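Local coordinates for putative oxidoreductase (Magnetospirillum magnetotacticum, PDB 3C1A), which probably catalyses an NAD(P)-dependent oxidation or reduction of a substrate not yet identified, as a member of the GFO/IDH/MocA family, at residues 35-40 / 49-54; 108-113 / 307-312; 130-135 / 243-248; 174-179 / 222-227; 178-183 / 213-218. All coordinates share one frame; numbering follows the deposited sequence. Where two conformers were deposited one is given.

Interaction 1: 35-40 / 49-54; sequences AALVRL and ALVPPG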
# COMPACT_ATOMS: atom_id res chain seq x y z
N ALA A 35 -4.54 7.17 -19.79
CA ALA A 35 -3.15 6.77 -19.68
C ALA A 35 -2.82 5.73 -20.75
O ALA A 35 -3.73 5.05 -21.28
CB ALA A 35 -2.86 6.25 -18.30
N ALA A 36 -1.53 5.62 -21.05
CA ALA A 36 -0.98 4.66 -22.01
C ALA A 36 0.33 4.07 -21.46
O ALA A 36 1.13 4.80 -20.88
CB ALA A 36 -0.70 5.37 -23.33
N LEU A 37 0.53 2.76 -21.61
CA LEU A 37 1.82 2.12 -21.29
C LEU A 37 2.70 2.23 -22.52
O LEU A 37 2.51 1.52 -23.49
CB LEU A 37 1.64 0.65 -20.84
CG LEU A 37 2.87 -0.10 -20.35
CD1 LEU A 37 3.32 0.50 -19.04
CD2 LEU A 37 2.60 -1.61 -20.23
N VAL A 38 3.67 3.13 -22.48
CA VAL A 38 4.54 3.40 -23.61
C VAL A 38 5.90 2.67 -23.60
O VAL A 38 6.51 2.49 -24.66
CB VAL A 38 4.73 4.92 -23.82
CG1 VAL A 38 3.41 5.62 -23.88
CG2 VAL A 38 5.63 5.54 -22.72
N ARG A 39 6.41 2.30 -22.42
CA ARG A 39 7.54 1.37 -22.33
C ARG A 39 7.30 0.41 -21.18
O ARG A 39 6.60 0.74 -20.22
CB ARG A 39 8.92 2.06 -22.10
CG ARG A 39 9.26 3.16 -23.07
CD ARG A 39 10.77 3.33 -23.31
NE ARG A 39 11.00 4.45 -24.21
CZ ARG A 39 12.10 4.67 -24.94
NH1 ARG A 39 13.15 3.87 -24.84
NH2 ARG A 39 12.17 5.76 -25.69
N LEU A 40 7.91 -0.76 -21.29
CA LEU A 40 7.87 -1.80 -20.25
C LEU A 40 9.22 -2.45 -20.12
O LEU A 40 9.75 -2.97 -21.11
CB LEU A 40 6.85 -2.88 -20.66
CG LEU A 40 6.72 -4.12 -19.78
CD1 LEU A 40 6.22 -3.71 -18.38
CD2 LEU A 40 5.81 -5.15 -20.48
N ALA A 49 4.22 -10.61 -22.34
CA ALA A 49 3.13 -11.04 -23.21
C ALA A 49 1.93 -10.08 -23.27
O ALA A 49 1.11 -10.16 -24.19
CB ALA A 49 2.66 -12.43 -22.80
N LEU A 50 1.83 -9.15 -22.33
CA LEU A 50 0.65 -8.29 -22.22
C LEU A 50 0.72 -6.86 -22.86
O LEU A 50 -0.30 -6.17 -22.97
CB LEU A 50 0.27 -8.18 -20.74
CG LEU A 50 -0.03 -9.54 -20.08
CD1 LEU A 50 0.00 -9.47 -18.55
CD2 LEU A 50 -1.38 -10.04 -20.59
N VAL A 51 1.90 -6.42 -23.29
CA VAL A 51 2.06 -5.03 -23.74
C VAL A 51 1.15 -4.62 -24.90
O VAL A 51 0.94 -5.39 -25.84
CB VAL A 51 3.50 -4.73 -24.19
CG1 VAL A 51 4.40 -4.60 -22.99
CG2 VAL A 51 4.02 -5.81 -25.16
N PRO A 52 0.65 -3.37 -24.87
CA PRO A 52 -0.03 -2.89 -26.07
C PRO A 52 0.95 -2.70 -27.23
O PRO A 52 2.15 -2.55 -27.01
CB PRO A 52 -0.58 -1.53 -25.64
CG PRO A 52 0.22 -1.13 -24.49
CD PRO A 52 0.68 -2.35 -23.81
N PRO A 53 0.44 -2.69 -28.46
CA PRO A 53 1.29 -2.51 -29.63
C PRO A 53 1.73 -1.06 -29.68
O PRO A 53 0.90 -0.15 -29.67
CB PRO A 53 0.36 -2.83 -30.81
CG PRO A 53 -1.00 -2.51 -30.30
CD PRO A 53 -0.98 -2.81 -28.83
N GLY A 54 3.04 -0.85 -29.72
CA GLY A 54 3.59 0.49 -29.61
C GLY A 54 4.38 0.65 -28.33
O GLY A 54 5.27 1.50 -28.27
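Apolar side chains carry most of the contact between Leu37 and Leu40 on one segment and Val51 and Pro52 on the other. Leu37 has its CG opposite the backbone N across the CA–CB bond (chi1 -175°), and its CD2 ends 4.1 Å from Pro52 CD, the two side chains crossing at about a right angle. Leu37 CD2 also lies 4.4 Å from Val51 CG1. Leu40 also turns its side chain to Val51, but the modelled approach of their methyls is too tight to be trusted in detail. Leucines suit this side of the strand because Ile26 and Ile29 of helix 25-31 continue the same apolar layer.

Strand 35-42 is the second strand of the Rossmann-type parallel sheet, and residues 49-54 form the loop that leads from helix 45-48 to strand 56-58, which lies beside it in the sheet.

Among backbone atoms, Leu37 O rests on the proline ring, 3.6 Å from Pro52 CG, a van der Waals contact. Val38 O and Gly54 O, both acceptors, approach to 3.9 Å; the Val38 backbone pairs with Leu13 and Val56 on its two sheet neighbours. At phi 114°, a beta carbon on Gly54 would press on the preceding carbonyl oxygen.

Interaction 2: 108-113 / 307-312; sequences EAEAVA and VVRVLG
Arg309 and Glu110 are brought together by the way their chains leave the two helices. The arginine sets its CG opposite the backbone N (chi1 -179°), runs straight to CD, and then bends at chi3 (-62°), which carries the guanidinium across to the neighbouring helix. Glu110 has its CG opposite the carbonyl carbon; its extended chain brings the carboxylate nearer the partner than the direction of its CB suggests. The two side chains cross at about a right angle, with their flat ends turned 58° against each other. Glu110 OE2 stands at the edge of the guanidinium, near its plane, 4.1 Å from Arg309 NH2.

Beneath this charged pair the helices touch through small apolar groups. Ala109 CB faces Val308 CG1 at 4.2 Å, where the CA atoms of Ala109 and Val308 are 7.3 Å apart. Alanine keeps the helices close at this point, and the branched valine packs against it and also rests on Leu102 and Thr103. Leu305, one turn earlier in helix 301-314, extends the seam to Ala109 and Ala113.

Helix 106-119 belongs to the Rossmann domain, whereas helix 301-314 ends the chain and packs on helix 168-184 with its Val307 and Leu311. The contact therefore ties the two halves of the protein together. Its charges are opposite but too far apart for a salt bridge, and Arg309 is exposed, so their attraction is probably modest and softened by solvent.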
# COMPACT_ATOMS: atom_id res chain seq x y z
N GLU A 108 17.49 4.80 3.05
CA GLU A 108 17.13 4.83 1.61
C GLU A 108 15.85 5.64 1.41
O GLU A 108 15.71 6.42 0.42
CB GLU A 108 16.88 3.41 1.07
CG GLU A 108 18.09 2.71 0.57
CD GLU A 108 17.90 1.23 0.22
OE1 GLU A 108 16.75 0.72 0.04
OE2 GLU A 108 18.96 0.59 0.08
N ALA A 109 14.91 5.42 2.32
CA ALA A 109 13.65 6.16 2.36
C ALA A 109 13.98 7.64 2.46
O ALA A 109 13.46 8.44 1.71
CB ALA A 109 12.88 5.75 3.56
N GLU A 110 14.85 7.99 3.40
CA GLU A 110 15.22 9.40 3.59
C GLU A 110 15.95 9.98 2.38
O GLU A 110 15.79 11.16 2.08
CB GLU A 110 16.07 9.53 4.86
CG GLU A 110 15.22 9.24 6.08
CD GLU A 110 15.99 9.12 7.35
OE1 GLU A 110 17.11 8.54 7.34
OE2 GLU A 110 15.45 9.57 8.39
N ALA A 111 16.71 9.15 1.65
CA ALA A 111 17.44 9.61 0.45
C ALA A 111 16.49 9.97 -0.68
O ALA A 111 16.65 10.98 -1.39
CB ALA A 111 18.42 8.58 -0.02
N VAL A 112 15.49 9.11 -0.84
CA VAL A 112 14.36 9.38 -1.70
C VAL A 112 13.56 10.66 -1.34
O VAL A 112 13.37 11.54 -2.20
CB VAL A 112 13.45 8.15 -1.73
CG1 VAL A 112 12.22 8.42 -2.58
CG2 VAL A 112 14.23 6.91 -2.25
N ALA A 113 13.05 10.77 -0.12
CA ALA A 113 12.46 12.03 0.40
C ALA A 113 13.26 13.29 0.02
O ALA A 113 12.68 14.28 -0.45
CB ALA A 113 12.31 11.96 1.93
N VAL A 307 5.86 5.11 7.34
CA VAL A 307 5.56 3.65 7.41
C VAL A 307 6.85 2.85 7.57
O VAL A 307 6.88 1.90 8.36
CB VAL A 307 4.87 3.14 6.16
CG1 VAL A 307 4.82 1.62 6.14
CG2 VAL A 307 3.43 3.82 5.98
N VAL A 308 7.87 3.19 6.76
CA VAL A 308 9.19 2.54 6.86
C VAL A 308 9.81 2.73 8.24
O VAL A 308 10.47 1.80 8.79
CB VAL A 308 10.18 3.02 5.76
CG1 VAL A 308 11.64 2.57 6.06
CG2 VAL A 308 9.80 2.47 4.39
N ARG A 309 9.60 3.89 8.82
CA ARG A 309 10.14 4.16 10.17
C ARG A 309 9.52 3.24 11.21
O ARG A 309 10.20 2.64 12.01
CB ARG A 309 9.96 5.63 10.57
CG ARG A 309 10.55 5.91 11.95
CD ARG A 309 10.50 7.36 12.35
NE ARG A 309 11.28 8.20 11.45
CZ ARG A 309 10.76 9.04 10.57
NH1 ARG A 309 9.45 9.17 10.45
NH2 ARG A 309 11.56 9.76 9.80
N VAL A 310 8.21 3.08 11.15
CA VAL A 310 7.51 2.26 12.11
C VAL A 310 7.88 0.78 11.90
O VAL A 310 8.03 0.03 12.85
CB VAL A 310 5.96 2.39 11.93
CG1 VAL A 310 5.23 1.36 12.78
CG2 VAL A 310 5.48 3.79 12.24
N LEU A 311 7.98 0.35 10.64
CA LEU A 311 8.26 -1.06 10.39
C LEU A 311 9.63 -1.43 10.94
O LEU A 311 9.78 -2.50 11.55
CB LEU A 311 8.17 -1.37 8.91
CG LEU A 311 6.74 -1.32 8.39
CD1 LEU A 311 6.78 -1.50 6.92
CD2 LEU A 311 5.93 -2.41 9.11
N GLY A 312 10.61 -0.55 10.75
CA GLY A 312 11.94 -0.73 11.32
C GLY A 312 11.96 -0.77 12.84
O GLY A 312 12.74 -1.54 13.42

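Interaction 3: 130-135 / 243-248; sequences LFNPAW and LVMDDR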
# COMPACT_ATOMS: atom_id res chain seq x y z
N LEU A 130 -5.34 3.03 0.83
CA LEU A 130 -5.56 4.45 0.83
C LEU A 130 -6.22 4.95 -0.46
O LEU A 130 -6.54 6.11 -0.56
CB LEU A 130 -4.26 5.18 1.08
CG LEU A 130 -3.54 4.80 2.36
CD1 LEU A 130 -2.34 5.69 2.50
CD2 LEU A 130 -4.45 4.96 3.56
N PHE A 131 -6.40 4.05 -1.45
CA PHE A 131 -7.09 4.32 -2.70
C PHE A 131 -8.37 3.48 -2.79
O PHE A 131 -8.95 3.36 -3.86
CB PHE A 131 -6.17 3.95 -3.89
CG PHE A 131 -4.94 4.79 -3.97
CD1 PHE A 131 -4.98 6.06 -4.53
CD2 PHE A 131 -3.73 4.33 -3.46
CE1 PHE A 131 -3.83 6.84 -4.63
CE2 PHE A 131 -2.58 5.11 -3.57
CZ PHE A 131 -2.64 6.37 -4.13
N ASN A 132 -8.79 2.87 -1.69
CA ASN A 132 -9.97 2.02 -1.67
C ASN A 132 -11.20 2.87 -1.35
O ASN A 132 -11.21 3.55 -0.32
CB ASN A 132 -9.77 0.94 -0.61
CG ASN A 132 -10.92 -0.05 -0.54
OD1 ASN A 132 -11.97 0.14 -1.16
ND2 ASN A 132 -10.74 -1.09 0.26
N PRO A 133 -12.24 2.87 -2.22
CA PRO A 133 -13.43 3.63 -1.83
C PRO A 133 -14.08 3.29 -0.47
O PRO A 133 -14.69 4.15 0.14
CB PRO A 133 -14.42 3.34 -2.97
CG PRO A 133 -13.51 3.07 -4.14
CD PRO A 133 -12.40 2.27 -3.56
N ALA A 134 -13.92 2.07 0.01
CA ALA A 134 -14.44 1.70 1.31
C ALA A 134 -13.71 2.44 2.46
O ALA A 134 -14.34 2.81 3.44
CB ALA A 134 -14.36 0.18 1.49
N TRP A 135 -12.39 2.66 2.32
CA TRP A 135 -11.57 3.33 3.33
C TRP A 135 -11.92 4.82 3.35
O TRP A 135 -12.09 5.43 4.40
CB TRP A 135 -10.08 3.12 3.06
CG TRP A 135 -9.21 3.85 4.02
CD1 TRP A 135 -8.38 4.86 3.75
CD2 TRP A 135 -9.11 3.60 5.42
NE1 TRP A 135 -7.74 5.28 4.90
CE2 TRP A 135 -8.19 4.52 5.94
CE3 TRP A 135 -9.74 2.70 6.30
CZ2 TRP A 135 -7.90 4.57 7.28
CZ3 TRP A 135 -9.44 2.75 7.63
CH2 TRP A 135 -8.53 3.68 8.11
N LEU A 243 -16.71 1.05 13.33
CA LEU A 243 -16.71 0.87 11.87
C LEU A 243 -15.81 -0.29 11.53
O LEU A 243 -14.68 -0.35 12.03
CB LEU A 243 -16.21 2.14 11.18
CG LEU A 243 -17.21 3.28 11.25
CD1 LEU A 243 -16.58 4.62 11.00
CD2 LEU A 243 -18.35 2.97 10.26
N VAL A 244 -16.34 -1.22 10.76
CA VAL A 244 -15.62 -2.43 10.33
C VAL A 244 -15.56 -2.56 8.79
O VAL A 244 -16.54 -2.39 8.09
CB VAL A 244 -16.24 -3.73 10.93
CG1 VAL A 244 -15.51 -4.99 10.43
CG2 VAL A 244 -16.26 -3.71 12.45
N MSE A 245 -14.37 -2.87 8.27
CA MSE A 245 -14.26 -3.29 6.87
C MSE A 245 -13.79 -4.72 6.86
O MSE A 245 -12.75 -5.01 7.40
CB MSE A 245 -13.23 -2.45 6.15
CG MSE A 245 -13.76 -1.17 5.66
SE MSE A 245 -12.38 0.03 5.15
CE MSE A 245 -11.25 -1.07 4.08
N ASP A 246 -14.57 -5.62 6.25
CA ASP A 246 -14.33 -7.06 6.33
C ASP A 246 -14.54 -7.76 4.99
O ASP A 246 -15.64 -7.68 4.45
CB ASP A 246 -15.29 -7.67 7.35
CG ASP A 246 -15.03 -9.16 7.60
OD1 ASP A 246 -14.30 -9.81 6.81
OD2 ASP A 246 -15.55 -9.66 8.61
N ASP A 247 -13.52 -8.45 4.48
CA ASP A 247 -13.62 -9.13 3.17
C ASP A 247 -14.65 -10.25 3.09
O ASP A 247 -15.27 -10.45 2.04
CB ASP A 247 -12.28 -9.73 2.74
CG ASP A 247 -11.46 -8.78 1.95
OD1 ASP A 247 -12.00 -7.68 1.65
OD2 ASP A 247 -10.30 -9.12 1.63
N ARG A 248 -14.82 -10.97 4.19
CA ARG A 248 -15.78 -12.07 4.26
C ARG A 248 -17.23 -11.58 4.33
O ARG A 248 -18.15 -12.38 4.11
CB ARG A 248 -15.46 -12.96 5.47
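Met245, present as selenomethionine, reaches from its strand to Ala134, Trp135 and Asn132. From CB, which points at the helix, the chain runs on through CG, and these two atoms serve mainly to span the gap. The selenium does most of the touching. Met245 SE lies 3.8 Å from Ala134 O and 4.2 Å from Ala134 CB; the short alanine side chain lets the selenium come up to the helix backbone. Met245 SE also sits 3.9 Å from Trp135 CE3, in the plane of the indole. Measured from the centroid of the six-membered ring, Met245 SE is 5.3 Å away and 90° off the normal of the Trp135 ring, a Met-aromatic contact made at the ring edge. The bend at chi3 (48°) then turns the terminal methyl toward Asn132, where Met245 CE meets ND2 at 3.9 Å.

Asn132 is the N-cap of helix 133-140, which packs on the large mixed sheet at strand 242-246. Asn132 OD1 accepts from Ala134 N at 3.0 Å, with the donor well above the amide plane, and Asn132 ND2 is bound by Gln129 OE1. Asparagine thus suits a place where one side-chain end must accept and the other donate.

The indole is fixed from its other end, NE1 bonding to Asp182 of helix 168-184. Where the strand ends, Asp246 OD1 accepts from Arg248 N at 2.9 Å, an Asx turn.

Interaction 4: 174-179 / 222-227; sequences AHDVSM and IRLCNT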
# COMPACT_ATOMS: atom_id res chain seq x y z
N ALA A 174 3.29 -3.05 5.92
CA ALA A 174 3.23 -1.73 5.29
C ALA A 174 1.79 -1.44 4.84
O ALA A 174 1.30 -0.32 4.90
CB ALA A 174 4.25 -1.65 4.09
N HIS A 175 1.07 -2.47 4.47
CA HIS A 175 -0.31 -2.28 4.00
C HIS A 175 -1.21 -1.74 5.17
O HIS A 175 -1.96 -0.75 5.02
CB HIS A 175 -0.81 -3.58 3.45
CG HIS A 175 -2.20 -3.51 2.91
ND1 HIS A 175 -2.53 -2.72 1.83
CD2 HIS A 175 -3.34 -4.11 3.31
CE1 HIS A 175 -3.83 -2.85 1.58
NE2 HIS A 175 -4.35 -3.68 2.47
N ASP A 176 -1.06 -2.33 6.35
CA ASP A 176 -1.87 -1.94 7.51
C ASP A 176 -1.26 -0.77 8.30
O ASP A 176 -1.99 -0.00 8.88
CB ASP A 176 -2.16 -3.17 8.39
CG ASP A 176 -2.89 -4.28 7.61
OD1 ASP A 176 -3.73 -3.94 6.75
OD2 ASP A 176 -2.61 -5.47 7.82
N VAL A 177 0.05 -0.63 8.35
CA VAL A 177 0.62 0.52 9.01
C VAL A 177 0.21 1.85 8.31
O VAL A 177 -0.18 2.83 8.99
CB VAL A 177 2.15 0.40 9.19
CG1 VAL A 177 2.69 1.68 9.70
CG2 VAL A 177 2.45 -0.78 10.09
N SER A 178 0.17 1.84 6.97
CA SER A 178 -0.28 2.99 6.18
C SER A 178 -1.69 3.42 6.56
O SER A 178 -1.99 4.62 6.65
CB SER A 178 -0.21 2.70 4.66
OG SER A 178 -0.99 1.59 4.28
N MSE A 179 -2.55 2.44 6.79
CA MSE A 179 -3.94 2.67 7.14
C MSE A 179 -4.04 3.33 8.53
O MSE A 179 -4.71 4.36 8.70
CB MSE A 179 -4.71 1.36 7.05
CG MSE A 179 -6.16 1.44 7.41
SE MSE A 179 -6.49 1.22 9.32
CE MSE A 179 -6.10 -0.62 9.46
N ILE A 222 -2.28 -4.58 15.09
CA ILE A 222 -2.26 -5.07 13.72
C ILE A 222 -1.79 -6.50 13.71
O ILE A 222 -0.62 -6.76 13.96
CB ILE A 222 -1.27 -4.24 12.88
CG1 ILE A 222 -1.76 -2.78 12.77
CG2 ILE A 222 -0.93 -4.90 11.53
CD1 ILE A 222 -0.66 -1.82 12.16
N ARG A 223 -2.69 -7.43 13.41
CA ARG A 223 -2.32 -8.84 13.36
C ARG A 223 -2.03 -9.32 11.92
O ARG A 223 -2.84 -9.11 11.01
CB ARG A 223 -3.39 -9.71 14.02
CG ARG A 223 -2.92 -11.15 14.31
CD ARG A 223 -4.06 -12.12 14.42
NE ARG A 223 -3.57 -13.49 14.57
CZ ARG A 223 -4.30 -14.58 14.35
NH1 ARG A 223 -5.59 -14.50 14.00
NH2 ARG A 223 -3.75 -15.78 14.51
N LEU A 224 -0.86 -9.94 11.76
CA LEU A 224 -0.36 -10.56 10.52
C LEU A 224 -0.01 -12.03 10.82
O LEU A 224 0.87 -12.31 11.67
CB LEU A 224 0.90 -9.86 10.02
CG LEU A 224 0.99 -8.33 10.10
CD1 LEU A 224 2.42 -7.78 9.83
CD2 LEU A 224 -0.06 -7.68 9.17
N CYS A 225 -0.69 -12.92 10.13
CA CYS A 225 -0.53 -14.37 10.25
C CYS A 225 -0.65 -15.10 8.91
O CYS A 225 -1.68 -15.02 8.23
CB CYS A 225 -1.52 -14.89 11.24
SG CYS A 225 -1.41 -16.69 11.39
N ASN A 226 0.43 -15.78 8.51
CA ASN A 226 0.50 -16.46 7.21
C ASN A 226 0.25 -17.98 7.30
O ASN A 226 0.62 -18.75 6.38
CB ASN A 226 1.79 -16.15 6.45
CG ASN A 226 3.06 -16.69 7.14
OD1 ASN A 226 3.00 -17.17 8.26
ND2 ASN A 226 4.21 -16.58 6.46
N THR A 227 -0.43 -18.40 8.37
CA THR A 227 -0.78 -19.80 8.57
C THR A 227 -2.28 -20.01 8.77
O THR A 227 -2.68 -20.98 9.38
CB THR A 227 0.03 -20.39 9.74
OG1 THR A 227 -0.23 -19.68 10.95
CG2 THR A 227 1.52 -20.31 9.46
O HOH W 1 -3.62 -6.79 9.78
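Helix 168-184 covers one face of the mixed sheet in the GFO/IDH/MocA C-terminal domain, and here its Asp176 and Val177 meet Ile222 and Leu224 of strand 218-225. The helix segment and strand 222-225 run almost antiparallel, at 169°, with their axes 9.4 Å apart at the closest.

Ile222 uses both of its branches. Ile222 CG2 lies 3.8 Å from Asp176 CB, while the longer arm carries CD1 to within 3.9 Å of Val177 CG2, the valine and isoleucine side chains crossing at about a right angle. A beta-branched residue suits this strand position, since one branch can meet Asp176 while the other reaches Val177, the next residue of the helix. Leu224, two residues on, presents CD2 to Asp176 OD2 at 3.6 Å, the two side chains sliding past one another in opposite directions. Between them, Arg223 points away from the helix and pairs with Asp208 and Glu154.

Asp176 is buried, and both its oxygens have partners. Its CG is placed opposite the carbonyl carbon (chi1 -58°), which sends the carboxylate toward the sheet. OD1 is hydrogen-bonded to a bound tetraethylene glycol, probably from the crystallisation liquor, though such a molecule may mark a pocket. OD2 is served by a water that bridges helix and strand, donating one hydrogen to Asp176 OD2 at 2.6 Å and the other to the backbone oxygen Arg223 O at 2.7 Å.

Interaction 5: 178-183 / 213-218; sequences SMVLDL and LAFSTV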
# COMPACT_ATOMS: atom_id res chain seq x y z
N SER A 178 0.17 1.84 6.97
CA SER A 178 -0.28 2.99 6.18
C SER A 178 -1.69 3.42 6.56
O SER A 178 -1.99 4.62 6.65
CB SER A 178 -0.21 2.70 4.66
OG SER A 178 -0.99 1.59 4.28
N MSE A 179 -2.55 2.44 6.79
CA MSE A 179 -3.94 2.67 7.14
C MSE A 179 -4.04 3.33 8.53
O MSE A 179 -4.71 4.36 8.70
CB MSE A 179 -4.71 1.36 7.05
CG MSE A 179 -6.16 1.44 7.41
SE MSE A 179 -6.49 1.22 9.32
CE MSE A 179 -6.10 -0.62 9.46
N VAL A 180 -3.31 2.78 9.50
CA VAL A 180 -3.32 3.32 10.86
C VAL A 180 -2.77 4.76 10.94
O VAL A 180 -3.44 5.65 11.47
CB VAL A 180 -2.62 2.37 11.83
CG1 VAL A 180 -2.61 2.96 13.22
CG2 VAL A 180 -3.36 1.00 11.90
N LEU A 181 -1.61 5.01 10.35
CA LEU A 181 -1.06 6.37 10.24
C LEU A 181 -1.97 7.34 9.48
O LEU A 181 -2.10 8.51 9.88
CB LEU A 181 0.33 6.37 9.64
CG LEU A 181 1.47 5.54 10.27
CD1 LEU A 181 2.83 5.75 9.54
CD2 LEU A 181 1.65 5.81 11.75
N ASP A 182 -2.60 6.88 8.42
CA ASP A 182 -3.57 7.70 7.68
C ASP A 182 -4.79 8.08 8.52
O ASP A 182 -5.20 9.26 8.57
CB ASP A 182 -4.02 7.04 6.40
CG ASP A 182 -4.92 7.94 5.58
OD1 ASP A 182 -4.48 9.06 5.22
OD2 ASP A 182 -6.06 7.51 5.31
N LEU A 183 -5.34 7.11 9.24
CA LEU A 183 -6.41 7.33 10.23
C LEU A 183 -6.04 8.29 11.34
O LEU A 183 -6.83 9.18 11.66
CB LEU A 183 -6.83 6.00 10.86
CG LEU A 183 -7.96 5.97 11.92
CD1 LEU A 183 -9.24 6.52 11.31
CD2 LEU A 183 -8.22 4.56 12.52
N LEU A 213 0.83 -0.19 18.11
CA LEU A 213 1.20 1.21 17.88
C LEU A 213 0.36 2.04 18.82
O LEU A 213 -0.86 1.97 18.76
CB LEU A 213 0.88 1.62 16.43
CG LEU A 213 1.78 1.13 15.28
CD1 LEU A 213 1.96 -0.37 15.29
CD2 LEU A 213 1.24 1.60 13.92
N ALA A 214 1.01 2.79 19.72
CA ALA A 214 0.30 3.61 20.71
C ALA A 214 0.24 5.08 20.31
O ALA A 214 1.24 5.69 19.89
CB ALA A 214 0.93 3.45 22.12
N PHE A 215 -0.95 5.65 20.42
CA PHE A 215 -1.21 7.04 20.10
C PHE A 215 -1.87 7.66 21.32
O PHE A 215 -3.08 7.67 21.44
CB PHE A 215 -2.14 7.15 18.93
CG PHE A 215 -1.61 6.54 17.68
CD1 PHE A 215 -1.82 5.19 17.41
CD2 PHE A 215 -0.96 7.32 16.75
CE1 PHE A 215 -1.34 4.62 16.25
CE2 PHE A 215 -0.49 6.76 15.57
CZ PHE A 215 -0.68 5.40 15.33
N SER A 216 -1.03 8.16 22.20
CA SER A 216 -1.39 8.55 23.55
C SER A 216 -2.18 7.43 24.21
O SER A 216 -1.60 6.36 24.48
CB SER A 216 -2.09 9.90 23.54
OG SER A 216 -1.18 10.88 23.09
N THR A 217 -3.49 7.62 24.42
CA THR A 217 -4.29 6.61 25.11
C THR A 217 -4.99 5.59 24.18
O THR A 217 -5.79 4.76 24.65
CB THR A 217 -5.38 7.28 25.97
OG1 THR A 217 -6.30 7.98 25.12
CG2 THR A 217 -4.73 8.26 26.97
N VAL A 218 -4.67 5.63 22.88
CA VAL A 218 -5.38 4.82 21.90
C VAL A 218 -4.35 3.87 21.31
O VAL A 218 -3.28 4.32 20.89
CB VAL A 218 -5.98 5.70 20.77
CG1 VAL A 218 -6.57 4.85 19.64
CG2 VAL A 218 -7.00 6.66 21.31
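Val180 meets the ring of Phe215 obliquely, and Leu181 comes to the same ring at its edge. Val180 directs its side chain at the strand, and CG1 lies almost equally far from two ring atoms: 3.7 Å from Phe215 CE1 and 3.8 Å from Phe215 CZ. The CB of Leu181 does not point at the strand, yet the end of the chain comes nearer, and CD2 stands near the plane of the ring, 4.3 Å from Phe215 CZ. The phenylalanine places its ring opposite its own carbonyl carbon (chi1 -61°), which projects it off the sheet toward the helix. A long, flat side chain is apt here because the axes of helix 178-183 and strand 213-215 are 11.0 Å apart, a gap that side chains from both elements bridge.

Leu213 lies two residues before Phe215 and so points to the same face of the sheet. Leu213 CD2 touches Val180 CG1 at 4.1 Å, so that this one valine methyl meets both strand residues. The segments 178-183 and 213-215 run parallel, 1° apart in direction.

Phe215 also opens the type II' turn that ends in Val218: Phe215 N bonds Val218 O at 2.7 Å, and Val218 N bonds Phe215 O at 3.0 Å. This tight hairpin joins strand 204-215 to its antiparallel neighbour 218-225. The helix is in turn covered by helix 301-314, where Leu303 and Val307 pack on Leu181, while Met179 and Leu183 reach Leu234 and Val236 of strand 229-238.

Overall arrangement
Interaction 1 comes first in the chain and stands alone in the Rossmann sheet, its centre about 31 to 40 Å from the centres of the other four. Interaction 2 closes the longest span, bringing the C-terminal helix 301-314 back to the Rossmann domain; interactions 3, 4 and 5 all fall within that span. Those three reach the same mixed sheet, by strands 242-246, 218-225 and 204-215. Interactions 4 and 5 share helix 168-184, with centres about 13 Å apart, and both touch interaction 2 through Val307. Interaction 3 joins them through Trp135, which packs on Met179. The C-terminal helix thus links the nucleotide-binding type of domain to the helix-covered sheet.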